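Local coordinates for Ice-binding protein (Colwellia, PDB 3WP9) that binds to the surface of ice crystals and inhibits their growth and recrystallization, which may protect membranes from freezing injury, at residues D87-V92 and F164-G169. Numbering follows the deposited sequence.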
loop_
_atom_site.group_PDB
_atom_site.type_symbol
_atom_site.label_atom_id
_atom_site.label_comp_id
_atom_site.label_asym_id
_atom_site.label_seq_id
_atom_site.Cartn_x
_atom_site.Cartn_y
_atom_site.Cartn_z
ATOM N N ASP A 87 -6.143 -12.781 -4.683
ATOM C CA ASP A 87 -6.401 -12.553 -6.110
ATOM C C ASP A 87 -5.063 -12.158 -6.787
ATOM O O ASP A 87 -4.586 -12.781 -7.746
ATOM C CB ASP A 87 -7.441 -11.444 -6.273
ATOM C CG ASP A 87 -7.678 -11.095 -7.686
ATOM O OD1 ASP A 87 -7.384 -11.979 -8.535
ATOM O OD2 ASP A 87 -8.202 -10.008 -7.959
ATOM N N ALA A 88 -4.415 -11.140 -6.248
ATOM C CA ALA A 88 -3.113 -10.752 -6.788
ATOM C C ALA A 88 -2.063 -11.875 -6.784
ATOM O O ALA A 88 -1.340 -12.055 -7.731
ATOM C CB ALA A 88 -2.588 -9.565 -5.939
ATOM N N ALA A 89 -1.942 -12.629 -5.689
ATOM C CA ALA A 89 -0.925 -13.640 -5.554
ATOM C C ALA A 89 -1.144 -14.731 -6.612
ATOM O O ALA A 89 -0.195 -15.406 -6.988
ATOM C CB ALA A 89 -0.990 -14.228 -4.158
ATOM N N GLY A 90 -2.380 -14.877 -7.113
ATOM C CA GLY A 90 -2.698 -16.089 -7.909
ATOM C C GLY A 90 -2.683 -15.844 -9.400
ATOM O O GLY A 90 -3.008 -16.764 -10.185
ATOM N N ARG A 91 -2.340 -14.631 -9.835
ATOM C CA ARG A 91 -2.480 -14.305 -11.251
ATOM C C ARG A 91 -1.442 -15.038 -12.047
ATOM O O ARG A 91 -0.322 -15.304 -11.567
ATOM C CB ARG A 91 -2.341 -12.832 -11.539
ATOM C CG ARG A 91 -3.405 -12.025 -10.923
ATOM C CD ARG A 91 -4.789 -12.437 -11.397
ATOM N NE ARG A 91 -5.739 -11.463 -10.858
ATOM C CZ ARG A 91 -6.068 -10.293 -11.391
ATOM N NH1 ARG A 91 -5.540 -9.860 -12.552
ATOM N NH2 ARG A 91 -6.959 -9.534 -10.764
ATOM N N VAL A 92 -1.822 -15.370 -13.290
ATOM C CA VAL A 92 -0.949 -16.113 -14.203
ATOM C C VAL A 92 -1.329 -15.781 -15.647
ATOM O O VAL A 92 -2.438 -15.305 -15.906
ATOM C CB VAL A 92 -1.035 -17.637 -13.981
ATOM C CG1 VAL A 92 -0.223 -18.019 -12.750
ATOM C CG2 VAL A 92 -2.506 -18.050 -13.871
ATOM N N PHE A 164 -0.001 -3.140 -8.259
ATOM C CA PHE A 164 -0.381 -3.970 -7.055
ATOM C C PHE A 164 0.811 -4.683 -6.580
ATOM O O PHE A 164 1.414 -5.460 -7.311
ATOM C CB PHE A 164 -1.588 -4.917 -7.355
ATOM C CG PHE A 164 -2.819 -4.186 -7.840
ATOM C CD1 PHE A 164 -3.810 -3.677 -6.970
ATOM C CD2 PHE A 164 -2.963 -3.964 -9.222
ATOM C CE1 PHE A 164 -4.946 -2.965 -7.438
ATOM C CE2 PHE A 164 -4.057 -3.241 -9.682
ATOM C CZ PHE A 164 -5.061 -2.763 -8.829
ATOM N N TRP A 165 1.190 -4.426 -5.296
ATOM C CA TRP A 165 2.370 -5.053 -4.690
ATOM C C TRP A 165 1.833 -6.055 -3.690
ATOM O O TRP A 165 1.232 -5.682 -2.667
ATOM C CB TRP A 165 3.232 -4.057 -3.929
ATOM C CG TRP A 165 3.714 -2.835 -4.776
ATOM C CD1 TRP A 165 3.073 -1.675 -4.962
ATOM C CD2 TRP A 165 4.978 -2.742 -5.388
ATOM N NE1 TRP A 165 3.881 -0.813 -5.697
ATOM C CE2 TRP A 165 5.052 -1.458 -5.969
ATOM C CE3 TRP A 165 6.068 -3.608 -5.502
ATOM C CZ2 TRP A 165 6.186 -1.042 -6.662
ATOM C CZ3 TRP A 165 7.174 -3.215 -6.149
ATOM C CH2 TRP A 165 7.227 -1.916 -6.749
ATOM N N GLN A 166 1.979 -7.304 -4.065
ATOM C CA GLN A 166 1.564 -8.426 -3.183
ATOM C C GLN A 166 2.832 -8.951 -2.503
ATOM O O GLN A 166 3.700 -9.511 -3.129
ATOM C CB GLN A 166 0.851 -9.507 -4.058
ATOM C CG GLN A 166 0.561 -10.803 -3.272
ATOM C CD GLN A 166 1.649 -11.850 -3.427
ATOM O OE1 GLN A 166 2.080 -12.188 -4.580
ATOM N NE2 GLN A 166 2.071 -12.400 -2.323
ATOM N N VAL A 167 2.914 -8.731 -1.180
ATOM C CA VAL A 167 4.168 -8.970 -0.452
ATOM C C VAL A 167 3.836 -9.958 0.664
ATOM O O VAL A 167 3.067 -9.700 1.588
ATOM C CB VAL A 167 4.706 -7.648 0.147
ATOM C CG1 VAL A 167 6.037 -7.900 0.831
ATOM C CG2 VAL A 167 4.828 -6.551 -0.998
ATOM N N ALA A 168 4.444 -11.113 0.530
ATOM C CA ALA A 168 4.204 -12.178 1.524
ATOM C C ALA A 168 4.963 -11.978 2.826
ATOM O O ALA A 168 4.548 -12.549 3.854
ATOM C CB ALA A 168 4.508 -13.542 0.864
ATOM N N GLY A 169 6.073 -11.193 2.802
ATOM C CA GLY A 169 6.838 -10.772 3.987
ATOM C C GLY A 169 6.386 -9.461 4.516
ATOM O O GLY A 169 5.158 -9.236 4.671
#
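Gln166 meets the last turn of a helix through two alanines, Ala88 and Ala89, and its whole side chain serves as the packing surface. At the root, Gln166 CB sits against the methyl of Ala88, CB to CB at 3.9 Å. Further out the side chain of Gln166 runs alongside Ala89: Gln166 CD comes within 3.6 Å of Ala89 CB, and Gln166 OE1 lies 3.5 Å from Ala89 CA. With chi1 at 172°, Gln166 CG stands opposite its own backbone N, and the bend at chi2 (-94°) then lays the amide against the Ala89 methyl. No hydrogen bond crosses between 87-92 and 164-169, so their meeting is purely van der Waals; the amide finds its polar partner one turn back in the same helix, where Gln166 NE2 is hydrogen-bonded to the hydroxyl of Tyr85. This is the right-handed beta-helix of the ice-binding protein family, with helix 71-89 lying along the parallel sheet to which strand 163-167 belongs, and the contact joins the C-terminal end of that helix to an inner strand of the sheet. On the strand, Gln166 directs its CB to the helix while neighbouring Trp165 points away from it. The backbone bond from Gly90 N to Asp87 O closes a turn round the two alanines, and beyond it the chain runs on as a loop. Arg91 folds back and grips the Asp87 carboxylate side-on, NE to OD1 at 2.9 Å and NH2 to OD2 at 3.1 Å. Both oxygens lie close to the guanidinium plane, yet the two planes are tilted: OD1 is met from above the carboxylate plane (43°) and OD2 on its syn side, also out of that plane. Arg91 also bonds the carbonyls of Tyr4 and Ala5, tying the N-terminal segment to this end of the helix, and Gln139 of strand 136-140 donates through NE2 to Ala88 O.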